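Local coordinates for protein PcyX_EBK42635 (Marine metagenome, PDB 5OWG) that probably catalyses the ferredoxin-dependent four-electron reduction of the open-chain tetrapyrrole biliverdin to phycoerythrobilin, at residues Glu20-Leu25 and Ala60-Val65; Tyr91-Ile96 and Thr167-Asn172; His117-Trp122 and Ile177-Asn182; Lys16-Thr21 and Gly72-His77. All coordinates share one frame; numbering follows the deposited sequence.

Contact 1 of 4, residues Glu20-Leu25 and Ala60-Val65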
loop_
_atom_site.group_PDB
_atom_site.type_symbol
_atom_site.label_atom_id
_atom_site.label_comp_id
_atom_site.label_asym_id
_atom_site.label_seq_id
_atom_site.Cartn_x
_atom_site.Cartn_y
_atom_site.Cartn_z
ATOM N N GLU A 20 6.037 11.062 7.183
ATOM C CA GLU A 20 5.397 10.526 8.380
ATOM C C GLU A 20 5.059 9.053 8.195
ATOM O O GLU A 20 5.173 8.257 9.135
ATOM C CB GLU A 20 4.134 11.324 8.714
ATOM C CG GLU A 20 4.336 12.825 8.876
ATOM C CD GLU A 20 5.344 13.177 9.951
ATOM O OE1 GLU A 20 6.543 12.882 9.768
ATOM O OE2 GLU A 20 4.937 13.751 10.983
ATOM N N THR A 21 4.640 8.671 6.986
ATOM C CA THR A 21 4.349 7.269 6.702
ATOM C C THR A 21 5.603 6.412 6.817
ATOM O O THR A 21 5.569 5.319 7.396
ATOM C CB THR A 21 3.730 7.141 5.306
ATOM O OG1 THR A 21 2.363 7.567 5.347
ATOM C CG2 THR A 21 3.794 5.698 4.787
ATOM N N ILE A 22 6.724 6.886 6.268
ATOM C CA ILE A 22 7.956 6.106 6.300
ATOM C C ILE A 22 8.476 5.986 7.727
ATOM O O ILE A 22 9.043 4.956 8.110
ATOM C CB ILE A 22 9.005 6.730 5.363
ATOM C CG1 ILE A 22 8.521 6.660 3.913
ATOM C CG2 ILE A 22 10.344 6.010 5.494
ATOM C CD1 ILE A 22 9.331 7.497 2.947
ATOM N N GLU A 23 8.301 7.035 8.534
ATOM C CA GLU A 23 8.741 6.973 9.924
ATOM C C GLU A 23 7.994 5.887 10.687
ATOM O O GLU A 23 8.597 5.131 11.457
ATOM C CB GLU A 23 8.546 8.331 10.597
ATOM C CG GLU A 23 9.084 8.412 12.023
ATOM C CD GLU A 23 10.585 8.211 12.100
ATOM O OE1 GLU A 23 11.242 8.214 11.037
ATOM O OE2 GLU A 23 11.111 8.051 13.221
ATOM N N VAL A 24 6.679 5.792 10.484
ATOM C CA VAL A 24 5.892 4.770 11.170
ATOM C C VAL A 24 6.370 3.380 10.770
ATOM O O VAL A 24 6.582 2.508 11.622
ATOM C CB VAL A 24 4.393 4.960 10.872
ATOM C CG1 VAL A 24 3.568 3.816 11.453
ATOM C CG2 VAL A 24 3.909 6.292 11.431
ATOM N N LEU A 25 6.552 3.152 9.468
ATOM C CA LEU A 25 6.954 1.827 9.003
ATOM C C LEU A 25 8.335 1.453 9.529
ATOM O O LEU A 25 8.584 0.290 9.865
ATOM C CB LEU A 25 6.923 1.773 7.474
ATOM C CG LEU A 25 5.545 1.934 6.822
ATOM C CD1 LEU A 25 5.679 2.117 5.321
ATOM C CD2 LEU A 25 4.656 0.738 7.123
ATOM N N ALA A 60 4.231 -4.977 3.495
ATOM C CA ALA A 60 3.835 -3.574 3.531
ATOM C C ALA A 60 4.608 -2.864 2.432
ATOM O O ALA A 60 5.842 -2.866 2.447
ATOM C CB ALA A 60 4.132 -2.947 4.896
ATOM N N HIS A 61 3.893 -2.256 1.486
ATOM C CA HIS A 61 4.482 -1.807 0.230
ATOM C C HIS A 61 4.160 -0.338 0.012
ATOM O O HIS A 61 2.986 0.041 -0.023
ATOM C CB HIS A 61 3.958 -2.654 -0.935
ATOM C CG HIS A 61 4.440 -2.213 -2.281
ATOM N ND1 HIS A 61 3.754 -2.495 -3.442
ATOM C CD2 HIS A 61 5.544 -1.523 -2.654
ATOM C CE1 HIS A 61 4.410 -1.992 -4.473
ATOM N NE2 HIS A 61 5.500 -1.397 -4.022
ATOM N N LEU A 62 5.198 0.481 -0.145
ATOM C CA LEU A 62 5.051 1.904 -0.426
ATOM C C LEU A 62 5.515 2.171 -1.850
ATOM O O LEU A 62 6.694 1.981 -2.169
ATOM C CB LEU A 62 5.849 2.752 0.565
ATOM C CG LEU A 62 5.781 4.267 0.337
ATOM C CD1 LEU A 62 4.386 4.799 0.641
ATOM C CD2 LEU A 62 6.831 4.990 1.166
ATOM N N ASP A 63 4.589 2.617 -2.695
ATOM C CA ASP A 63 4.863 2.927 -4.092
ATOM C C ASP A 63 4.615 4.412 -4.314
ATOM O O ASP A 63 3.478 4.878 -4.185
ATOM C CB ASP A 63 3.981 2.087 -5.016
ATOM C CG ASP A 63 3.978 2.596 -6.442
ATOM O OD1 ASP A 63 5.018 3.122 -6.890
ATOM O OD2 ASP A 63 2.930 2.482 -7.110
ATOM N N VAL A 64 5.674 5.148 -4.649
ATOM C CA VAL A 64 5.612 6.597 -4.813
ATOM C C VAL A 64 6.164 6.955 -6.184
ATOM O O VAL A 64 7.265 6.524 -6.546
ATOM C CB VAL A 64 6.399 7.334 -3.712
ATOM C CG1 VAL A 64 6.314 8.850 -3.895
ATOM C CG2 VAL A 64 5.885 6.939 -2.341
ATOM N N VAL A 65 5.405 7.744 -6.939
ATOM C CA VAL A 65 5.836 8.266 -8.232
ATOM C C VAL A 65 5.908 9.782 -8.105
ATOM O O VAL A 65 4.872 10.452 -8.005
ATOM C CB VAL A 65 4.893 7.855 -9.370
ATOM C CG1 VAL A 65 5.407 8.381 -10.705
ATOM C CG2 VAL A 65 4.736 6.343 -9.419
#
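Helix 20-25 lies almost antiparallel to strand 60-65, at 158° between their directions with the short axes 10.8 Å apart, so that Ile-22 comes to rest opposite Leu-62 and Leu-25 opposite Ala-60. Leu-62 contributes the largest share. With its CG anti to the backbone N (chi1 179°), its branched end points from the strand toward the helix, one methyl near Ile-22 and the other near Thr-21. The CD2 methyl presses on the flank of the isoleucine chain, 3.6 Å from Ile-22 CG1, and reaches Ile-22 CD1 at 4.0 Å; the two side chains cross at about a right angle. The other methyl, Leu-62 CD1, meets Thr-21 CG2 more loosely, at 4.3 Å. One turn further along the helix, Leu-25 CD2 comes down over the small Ala-60 CB, also at 4.3 Å. Strand 47-53, next in the sheet, extends this floor, where Ile-22 also touches Arg-50 and Leu-25 touches Trp-52. Thr-21 offers the strand its methyl, while its hydroxyl bonds to Trp-17 O of its own helix. No hydrogen bond joins the two segments, and the interface between them rests on methyl and methylene contacts in a buried, apolar layer.

Contact 2 of 4, residues Tyr91-Ile96 and Thr167-Asn172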
loop_
_atom_site.group_PDB
_atom_site.type_symbol
_atom_site.label_atom_id
_atom_site.label_comp_id
_atom_site.label_asym_id
_atom_site.label_seq_id
_atom_site.Cartn_x
_atom_site.Cartn_y
_atom_site.Cartn_z
ATOM N N TYR A 91 -5.092 -2.818 5.040
ATOM C CA TYR A 91 -4.876 -1.382 4.924
ATOM C C TYR A 91 -4.549 -1.040 3.479
ATOM O O TYR A 91 -3.665 -1.650 2.869
ATOM C CB TYR A 91 -3.738 -0.936 5.842
ATOM C CG TYR A 91 -3.419 0.546 5.793
ATOM C CD1 TYR A 91 -2.635 1.080 4.775
ATOM C CD2 TYR A 91 -3.882 1.408 6.778
ATOM C CE1 TYR A 91 -2.336 2.431 4.733
ATOM C CE2 TYR A 91 -3.588 2.759 6.746
ATOM C CZ TYR A 91 -2.814 3.264 5.722
ATOM O OH TYR A 91 -2.518 4.608 5.687
ATOM N N GLY A 92 -5.268 -0.071 2.929
ATOM C CA GLY A 92 -5.009 0.385 1.583
ATOM C C GLY A 92 -5.203 1.879 1.490
ATOM O O GLY A 92 -6.249 2.394 1.888
ATOM N N PHE A 93 -4.192 2.590 1.000
ATOM C CA PHE A 93 -4.265 4.035 0.822
ATOM C C PHE A 93 -3.710 4.369 -0.551
ATOM O O PHE A 93 -2.569 4.011 -0.865
ATOM C CB PHE A 93 -3.487 4.777 1.912
ATOM C CG PHE A 93 -3.576 6.276 1.806
ATOM C CD1 PHE A 93 -4.662 6.961 2.324
ATOM C CD2 PHE A 93 -2.572 6.998 1.185
ATOM C CE1 PHE A 93 -4.745 8.338 2.226
ATOM C CE2 PHE A 93 -2.648 8.376 1.087
ATOM C CZ PHE A 93 -3.736 9.046 1.608
ATOM N N ASP A 94 -4.514 5.045 -1.365
ATOM C CA ASP A 94 -4.126 5.425 -2.717
ATOM C C ASP A 94 -4.532 6.871 -2.940
ATOM O O ASP A 94 -5.711 7.218 -2.796
ATOM C CB ASP A 94 -4.772 4.509 -3.760
ATOM C CG ASP A 94 -4.264 3.082 -3.676
ATOM O OD1 ASP A 94 -3.032 2.888 -3.742
ATOM O OD2 ASP A 94 -5.094 2.161 -3.538
ATOM N N ILE A 95 -3.560 7.710 -3.283
ATOM C CA ILE A 95 -3.788 9.126 -3.535
ATOM C C ILE A 95 -3.087 9.498 -4.834
ATOM O O ILE A 95 -1.891 9.232 -5.000
ATOM C CB ILE A 95 -3.291 10.004 -2.365
ATOM C CG1 ILE A 95 -3.921 11.395 -2.437
ATOM C CG2 ILE A 95 -1.766 10.101 -2.338
ATOM C CD1 ILE A 95 -5.288 11.452 -1.815
ATOM N N ILE A 96 -3.840 10.078 -5.764
ATOM C CA ILE A 96 -3.287 10.698 -6.963
ATOM C C ILE A 96 -3.759 12.143 -6.989
ATOM O O ILE A 96 -4.964 12.410 -6.927
ATOM C CB ILE A 96 -3.706 9.960 -8.250
ATOM C CG1 ILE A 96 -3.274 10.747 -9.496
ATOM C CG2 ILE A 96 -5.212 9.738 -8.275
ATOM C CD1 ILE A 96 -1.783 11.018 -9.581
ATOM N N THR A 167 -3.754 13.155 7.790
ATOM C CA THR A 167 -3.643 12.909 9.225
ATOM C C THR A 167 -4.321 11.599 9.612
ATOM O O THR A 167 -3.773 10.815 10.395
ATOM C CB THR A 167 -4.238 14.090 9.998
ATOM O OG1 THR A 167 -3.227 15.087 10.194
ATOM C CG2 THR A 167 -4.798 13.663 11.360
ATOM N N MET A 168 -5.514 11.346 9.073
ATOM C CA MET A 168 -6.195 10.080 9.328
ATOM C C MET A 168 -5.345 8.905 8.865
ATOM O O MET A 168 -5.035 7.995 9.642
ATOM C CB MET A 168 -7.546 10.061 8.616
ATOM C CG MET A 168 -8.583 11.028 9.162
ATOM S SD MET A 168 -9.574 11.757 7.841
ATOM C CE MET A 168 -10.075 10.289 6.937
ATOM N N ALA A 169 -4.966 8.907 7.585
ATOM C CA ALA A 169 -4.195 7.802 7.029
ATOM C C ALA A 169 -2.951 7.527 7.861
ATOM O O ALA A 169 -2.618 6.369 8.133
ATOM C CB ALA A 169 -3.816 8.113 5.581
ATOM N N VAL A 170 -2.255 8.585 8.280
ATOM C CA VAL A 170 -1.066 8.413 9.108
ATOM C C VAL A 170 -1.448 7.834 10.464
ATOM O O VAL A 170 -0.770 6.941 10.986
ATOM C CB VAL A 170 -0.318 9.755 9.238
ATOM C CG1 VAL A 170 0.363 9.901 10.602
ATOM C CG2 VAL A 170 0.712 9.886 8.123
ATOM N N SER A 171 -2.546 8.318 11.048
ATOM C CA SER A 171 -2.975 7.818 12.349
ATOM C C SER A 171 -3.691 6.480 12.230
ATOM O O SER A 171 -3.628 5.664 13.158
ATOM C CB SER A 171 -3.881 8.841 13.036
ATOM O OG SER A 171 -3.228 10.093 13.169
ATOM N N ASN A 172 -4.370 6.237 11.106
ATOM C CA ASN A 172 -4.993 4.937 10.882
ATOM C C ASN A 172 -3.945 3.862 10.625
ATOM O O ASN A 172 -4.190 2.680 10.891
ATOM C CB ASN A 172 -5.976 5.023 9.712
ATOM C CG ASN A 172 -7.154 5.935 10.002
ATOM O OD1 ASN A 172 -7.114 6.743 10.930
ATOM N ND2 ASN A 172 -8.210 5.811 9.205
#
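Tyr-91 and Phe-93, two residues apart on strand 91-96, both hold CG anti to the backbone N (chi1 180° and -178°), which lifts their rings from the same face of the sheet toward helix 167-172. The rings receive Ala-169 in different ways. Phe-93 offers a face: Ala-169 CB sits over it toward one side, 3.5 Å from Phe-93 CE1 and 3.6 Å from Phe-93 CD1. Tyr-91 gives a hydrogen bond of 3.0 Å from its OH to Ala-169 O. The approach is well bent, with a C=O...OH angle of 112°, and the donor stands above the carbonyl plane. Alongside, Tyr-91 CE2 comes within 4.0 Å of the backbone carbon Asn-172 C, so the phenol is held against the main chain of one helical turn. Away from the strand, Thr-167 O is gripped from opposite faces of its plane by Ser-171 N and Ser-171 OG. His-107 of the outermost strand 104-110 meets the Tyr-91 ring edge-to-face. With a small alanine methyl over the face of Phe-93 and the tyrosine hydroxyl on its carbonyl, helix 161-179 packs on the sheet, part of the alpha/beta/alpha sandwich, a central antiparallel sheet flanked by helices, of the ferredoxin-dependent bilin reductases.

Contact 3 of 4, residues His117-Trp122 and Ile177-Asn182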
loop_
_atom_site.group_PDB
_atom_site.type_symbol
_atom_site.label_atom_id
_atom_site.label_comp_id
_atom_site.label_asym_id
_atom_site.label_seq_id
_atom_site.Cartn_x
_atom_site.Cartn_y
_atom_site.Cartn_z
ATOM N N HIS A 117 -15.063 -8.390 10.782
ATOM C CA HIS A 117 -13.816 -8.364 11.521
ATOM C C HIS A 117 -13.794 -7.131 12.412
ATOM O O HIS A 117 -14.184 -6.045 11.957
ATOM C CB HIS A 117 -12.607 -8.350 10.583
ATOM C CG HIS A 117 -11.369 -8.927 11.192
ATOM N ND1 HIS A 117 -10.524 -8.195 12.000
ATOM C CD2 HIS A 117 -10.838 -10.168 11.117
ATOM C CE1 HIS A 117 -9.523 -8.963 12.393
ATOM N NE2 HIS A 117 -9.690 -10.165 11.872
ATOM N N PRO A 118 -13.354 -7.255 13.670
ATOM C CA PRO A 118 -13.362 -6.076 14.555
ATOM C C PRO A 118 -12.532 -4.912 14.040
ATOM O O PRO A 118 -12.945 -3.755 14.191
ATOM C CB PRO A 118 -12.802 -6.630 15.876
ATOM C CG PRO A 118 -13.082 -8.085 15.830
ATOM C CD PRO A 118 -12.979 -8.484 14.392
ATOM N N LEU A 119 -11.369 -5.176 13.437
ATOM C CA LEU A 119 -10.478 -4.085 13.054
ATOM C C LEU A 119 -11.085 -3.212 11.962
ATOM O O LEU A 119 -10.748 -2.027 11.863
ATOM C CB LEU A 119 -9.125 -4.639 12.604
ATOM C CG LEU A 119 -8.060 -3.603 12.228
ATOM C CD1 LEU A 119 -7.857 -2.585 13.341
ATOM C CD2 LEU A 119 -6.745 -4.290 11.900
ATOM N N THR A 120 -11.968 -3.771 11.132
ATOM C CA THR A 120 -12.681 -2.960 10.149
ATOM C C THR A 120 -13.696 -2.051 10.832
ATOM O O THR A 120 -13.683 -0.829 10.643
ATOM C CB THR A 120 -13.381 -3.857 9.126
ATOM O OG1 THR A 120 -12.434 -4.753 8.532
ATOM C CG2 THR A 120 -14.033 -3.011 8.033
ATOM N N LYS A 121 -14.598 -2.643 11.620
ATOM C CA LYS A 121 -15.606 -1.875 12.344
ATOM C C LYS A 121 -14.977 -0.679 13.044
ATOM O O LYS A 121 -15.494 0.442 12.977
ATOM C CB LYS A 121 -16.321 -2.781 13.348
ATOM C CG LYS A 121 -16.857 -4.066 12.733
ATOM C CD LYS A 121 -17.735 -4.837 13.700
ATOM C CE LYS A 121 -19.180 -4.379 13.634
ATOM N NZ LYS A 121 -19.740 -4.104 14.983
ATOM N N TRP A 122 -13.858 -0.900 13.730
ATOM C CA TRP A 122 -13.026 0.214 14.155
ATOM C C TRP A 122 -12.465 0.911 12.925
ATOM O O TRP A 122 -11.836 0.280 12.071
ATOM C CB TRP A 122 -11.890 -0.269 15.055
ATOM C CG TRP A 122 -10.972 0.837 15.471
ATOM C CD1 TRP A 122 -11.007 1.535 16.641
ATOM C CD2 TRP A 122 -9.888 1.384 14.710
ATOM N NE1 TRP A 122 -10.010 2.480 16.658
ATOM C CE2 TRP A 122 -9.310 2.409 15.483
ATOM C CE3 TRP A 122 -9.351 1.106 13.448
ATOM C CZ2 TRP A 122 -8.220 3.153 15.039
ATOM C CZ3 TRP A 122 -8.272 1.846 13.009
ATOM C CH2 TRP A 122 -7.718 2.858 13.801
ATOM N N ILE A 177 -1.098 -1.058 12.529
ATOM C CA ILE A 177 0.065 -1.868 12.874
ATOM C C ILE A 177 -0.044 -2.392 14.296
ATOM O O ILE A 177 0.552 -3.422 14.636
ATOM C CB ILE A 177 1.349 -1.036 12.665
ATOM C CG1 ILE A 177 1.502 -0.679 11.183
ATOM C CG2 ILE A 177 2.578 -1.791 13.152
ATOM C CD1 ILE A 177 2.574 0.351 10.884
ATOM N N ASP A 178 -0.805 -1.705 15.149
ATOM C CA ASP A 178 -0.953 -2.128 16.537
ATOM C C ASP A 178 -2.043 -3.185 16.687
ATOM O O ASP A 178 -1.818 -4.237 17.296
ATOM C CB ASP A 178 -1.260 -0.914 17.414
ATOM C CG ASP A 178 -1.741 -1.299 18.803
ATOM O OD1 ASP A 178 -1.405 -2.405 19.273
ATOM O OD2 ASP A 178 -2.469 -0.494 19.422
ATOM N N LYS A 179 -3.235 -2.923 16.150
ATOM C CA LYS A 179 -4.367 -3.808 16.400
ATOM C C LYS A 179 -4.290 -5.100 15.598
ATOM O O LYS A 179 -4.821 -6.124 16.042
ATOM C CB LYS A 179 -5.675 -3.081 16.088
ATOM C CG LYS A 179 -5.926 -1.866 16.967
ATOM C CD LYS A 179 -7.190 -1.126 16.557
ATOM C CE LYS A 179 -7.458 0.071 17.459
ATOM N NZ LYS A 179 -7.663 -0.320 18.881
ATOM N N ILE A 180 -3.646 -5.084 14.428
ATOM C CA ILE A 180 -3.568 -6.299 13.621
ATOM C C ILE A 180 -2.862 -7.407 14.391
ATOM O O ILE A 180 -3.130 -8.595 14.174
ATOM C CB ILE A 180 -2.869 -6.007 12.276
ATOM C CG1 ILE A 180 -3.012 -7.193 11.317
ATOM C CG2 ILE A 180 -1.389 -5.703 12.481
ATOM C CD1 ILE A 180 -4.430 -7.425 10.817
ATOM N N ARG A 181 -1.957 -7.042 15.302
ATOM C CA ARG A 181 -1.248 -8.043 16.094
ATOM C C ARG A 181 -2.220 -8.932 16.861
ATOM O O ARG A 181 -1.968 -10.128 17.044
ATOM C CB ARG A 181 -0.281 -7.354 17.058
ATOM C CG ARG A 181 0.811 -6.545 16.375
ATOM C CD ARG A 181 1.182 -5.301 17.171
ATOM N NE ARG A 181 1.778 -5.615 18.466
ATOM C CZ ARG A 181 1.949 -4.729 19.444
ATOM N NH1 ARG A 181 1.557 -3.472 19.286
ATOM N NH2 ARG A 181 2.504 -5.103 20.588
ATOM N N ASN A 182 -3.344 -8.367 17.305
ATOM C CA ASN A 182 -4.289 -9.081 18.161
ATOM C C ASN A 182 -5.062 -10.170 17.433
ATOM O O ASN A 182 -5.949 -10.780 18.042
ATOM C CB ASN A 182 -5.285 -8.098 18.775
ATOM C CG ASN A 182 -4.633 -7.129 19.734
ATOM O OD1 ASN A 182 -3.830 -7.518 20.581
ATOM N ND2 ASN A 182 -4.976 -5.852 19.605
#
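Leu-119 of the short helix 118-121 packs on Lys-179 and Ile-180, at the edge of the alpha/beta/alpha sandwich. The short helix begins with an N-cap: His-117 ND1 accepts a weak bond of 3.4 Å from Leu-119 N, and the other ring nitrogen, His-117 NE2, is hydrogen-bonded to Glu-186. The tightly packed, buried part of the contact surrounds Leu-119. Its CG lies anti to the backbone N (chi1 -177°), which turns the branch toward 177-182, where each methyl finds its own partner. Leu-119 CD1 settles against the lysine chain, 3.5 Å from Lys-179 CB and 3.6 Å from Lys-179 CD. On the inner side Leu-119 CD2 meets Ile-180 CD1 at 4.0 Å, and Ile-180 in turn touches Pro-82 of strand 73-82, linking this corner to the sheet.

The solvent side is formed by Trp-122 and the end of Lys-179, both partly exposed though no less closely packed. The lysine runs extended to CE and crosses the indole at about a right angle. On the far side of the 177-182 segment, Asp-178 OD1 pairs with Arg-181 NH1 at 3.1 Å; this salt bridge is local and faces away from the short helix, and Arg-181 also touches a crystal neighbour. Leu-119 O lies in the plane of the Trp-122 ring, at its edge. Over one face of that ring Lys-179 CE makes a CH-pi contact, 3.6 Å from the centroid of the five-membered ring, and the bend at chi4 (-61°) leaves Lys-179 NZ 4.5 Å from the same centroid, 20° off the ring normal, a cation-pi contact.

Contact 4 of 4, residues Lys16-Thr21 and Gly72-His77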
loop_
_atom_site.group_PDB
_atom_site.type_symbol
_atom_site.label_atom_id
_atom_site.label_comp_id
_atom_site.label_asym_id
_atom_site.label_seq_id
_atom_site.Cartn_x
_atom_site.Cartn_y
_atom_site.Cartn_z
ATOM N N LYS A 16 4.838 15.491 3.167
ATOM C CA LYS A 16 4.810 15.327 4.615
ATOM C C LYS A 16 4.176 13.995 4.993
ATOM O O LYS A 16 4.766 13.199 5.731
ATOM C CB LYS A 16 4.055 16.488 5.259
ATOM C CG LYS A 16 3.899 16.364 6.762
ATOM C CD LYS A 16 3.980 17.722 7.433
ATOM C CE LYS A 16 3.734 17.620 8.923
ATOM N NZ LYS A 16 4.655 16.654 9.589
ATOM N N TRP A 17 2.969 13.732 4.485
ATOM C CA TRP A 17 2.319 12.453 4.743
ATOM C C TRP A 17 3.218 11.282 4.370
ATOM O O TRP A 17 3.124 10.207 4.973
ATOM C CB TRP A 17 0.998 12.367 3.973
ATOM C CG TRP A 17 0.502 10.961 3.817
ATOM C CD1 TRP A 17 -0.393 10.312 4.618
ATOM C CD2 TRP A 17 0.883 10.026 2.802
ATOM N NE1 TRP A 17 -0.591 9.030 4.162
ATOM C CE2 TRP A 17 0.181 8.831 3.049
ATOM C CE3 TRP A 17 1.754 10.085 1.709
ATOM C CZ2 TRP A 17 0.323 7.704 2.243
ATOM C CZ3 TRP A 17 1.890 8.966 0.908
ATOM C CH2 TRP A 17 1.178 7.791 1.179
ATOM N N LYS A 18 4.095 11.466 3.380
ATOM C CA LYS A 18 4.974 10.384 2.957
ATOM C C LYS A 18 6.091 10.151 3.967
ATOM O O LYS A 18 6.394 9.002 4.307
ATOM C CB LYS A 18 5.561 10.692 1.578
ATOM C CG LYS A 18 6.409 9.568 0.996
ATOM C CD LYS A 18 6.986 9.930 -0.367
ATOM C CE LYS A 18 7.936 11.118 -0.297
ATOM N NZ LYS A 18 9.019 10.919 0.707
ATOM N N ASP A 19 6.710 11.226 4.459
ATOM C CA ASP A 19 7.766 11.076 5.453
ATOM C C ASP A 19 7.209 10.567 6.775
ATOM O O ASP A 19 7.831 9.724 7.433
ATOM C CB ASP A 19 8.497 12.404 5.647
ATOM C CG ASP A 19 9.293 12.816 4.424
ATOM O OD1 ASP A 19 9.246 12.087 3.410
ATOM O OD2 ASP A 19 9.968 13.864 4.477
ATOM N N GLU A 20 6.037 11.062 7.183
ATOM C CA GLU A 20 5.397 10.526 8.380
ATOM C C GLU A 20 5.059 9.053 8.195
ATOM O O GLU A 20 5.173 8.257 9.135
ATOM C CB GLU A 20 4.134 11.324 8.714
ATOM C CG GLU A 20 4.336 12.825 8.876
ATOM C CD GLU A 20 5.344 13.177 9.951
ATOM O OE1 GLU A 20 6.543 12.882 9.768
ATOM O OE2 GLU A 20 4.937 13.751 10.983
ATOM N N THR A 21 4.640 8.671 6.986
ATOM C CA THR A 21 4.349 7.269 6.702
ATOM C C THR A 21 5.603 6.412 6.817
ATOM O O THR A 21 5.569 5.319 7.396
ATOM C CB THR A 21 3.730 7.141 5.306
ATOM O OG1 THR A 21 2.363 7.567 5.347
ATOM C CG2 THR A 21 3.794 5.698 4.787
ATOM N N GLY A 72 3.042 16.886 -14.942
ATOM C CA GLY A 72 3.541 17.132 -13.600
ATOM C C GLY A 72 2.623 16.585 -12.526
ATOM O O GLY A 72 1.776 17.307 -12.001
ATOM N N LEU A 73 2.799 15.312 -12.187
ATOM C CA LEU A 73 1.930 14.630 -11.238
ATOM C C LEU A 73 2.747 14.050 -10.085
ATOM O O LEU A 73 3.976 14.146 -10.039
ATOM C CB LEU A 73 1.117 13.533 -11.935
ATOM C CG LEU A 73 0.042 13.990 -12.927
ATOM C CD1 LEU A 73 -0.704 12.786 -13.480
ATOM C CD2 LEU A 73 -0.940 14.971 -12.295
ATOM N N TRP A 74 2.026 13.440 -9.148
ATOM C CA TRP A 74 2.598 12.895 -7.920
ATOM C C TRP A 74 1.559 11.957 -7.336
ATOM O O TRP A 74 0.441 12.388 -7.038
ATOM C CB TRP A 74 2.944 13.997 -6.917
ATOM C CG TRP A 74 3.760 13.512 -5.750
ATOM C CD1 TRP A 74 5.101 13.685 -5.566
ATOM C CD2 TRP A 74 3.292 12.776 -4.609
ATOM N NE1 TRP A 74 5.497 13.105 -4.386
ATOM C CE2 TRP A 74 4.406 12.539 -3.780
ATOM C CE3 TRP A 74 2.040 12.293 -4.209
ATOM C CZ2 TRP A 74 4.309 11.844 -2.575
ATOM C CZ3 TRP A 74 1.946 11.600 -3.013
ATOM C CH2 TRP A 74 3.073 11.384 -2.210
ATOM N N MET A 75 1.919 10.689 -7.174
ATOM C CA MET A 75 0.986 9.702 -6.662
ATOM C C MET A 75 1.699 8.840 -5.634
ATOM O O MET A 75 2.929 8.807 -5.562
ATOM C CB MET A 75 0.409 8.837 -7.795
ATOM C CG MET A 75 1.216 7.591 -8.150
ATOM S SD MET A 75 1.000 6.180 -7.038
ATOM C CE MET A 75 -0.761 5.882 -7.153
ATOM N N ALA A 76 0.903 8.142 -4.832
ATOM C CA ALA A 76 1.446 7.231 -3.841
ATOM C C ALA A 76 0.460 6.095 -3.623
ATOM O O ALA A 76 -0.757 6.276 -3.719
ATOM C CB ALA A 76 1.742 7.943 -2.516
ATOM N N HIS A 77 1.007 4.918 -3.337
ATOM C CA HIS A 77 0.220 3.728 -3.057
ATOM C C HIS A 77 0.822 3.035 -1.848
ATOM O O HIS A 77 2.044 2.886 -1.756
ATOM C CB HIS A 77 0.194 2.787 -4.269
ATOM C CG HIS A 77 -0.278 1.402 -3.955
ATOM N ND1 HIS A 77 -1.608 1.041 -4.007
ATOM C CD2 HIS A 77 0.401 0.286 -3.597
ATOM C CE1 HIS A 77 -1.727 -0.236 -3.690
ATOM N NE2 HIS A 77 -0.524 -0.717 -3.436
#
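Trp-17 O is gripped by two donors of Thr-21: OG1 at 2.8 Å and N at 3.0 Å, arriving from opposite faces of the carbonyl plane. The same hydroxyl oxygen lies 3.4 Å above the Trp-17 ring, near its rim, so the threonine covers part of the indole whose far end meets the strand. That end is the six-membered ring. Trp-17 CZ3 touches Ala-76 CB at 3.6 Å, and it approaches Trp-74 CH2 obliquely, at 4.1 Å, while lying near the plane of the Trp-74 ring at its edge. Lys-18 CD comes to the same edge, 4.0 Å from Trp-74 CZ2. From there the lysine chain, bent at chi3 (63°) and chi4 (54°), curls back to its own helix, where Lys-18 NZ forms a 3.0 Å salt bridge with Asp-19 OD1. Its aliphatic part thus serves the apolar contact while its charge is met by its neighbour in sequence. Helix 16-21 runs at 28° to strand 73-77. Trp-17 lies between this strand and helix 161-179, also touching Cys-166, Ala-169 and Val-170 and the ring of Phe-93 on strand 90-96, while Trp-74 touches Val-64 of strand 57-67 and Ile-95 of strand 90-96.

Contacts 1, 2 and 4 form the buried layer between one face of the antiparallel sheet and two helices; contact 3 lies at the periphery, about 17 Å from the centre of the chain to its own centre. Contacts 1 and 4 are overlapping parts of helix 14-28 resting on the neighbouring strands 57-67 and 73-82, and share Glu-20 and Thr-21. Contact 2 places helix 161-179 on the next strand, 90-96; that helix leads on into contact 3, and its Val-170 packs against Glu-20. The chemistry follows the position: aliphatic in contact 1, indole-rich in contact 4, one side-chain-to-backbone hydrogen bond in contact 2, and lysine over tryptophan at the partly exposed contact 3.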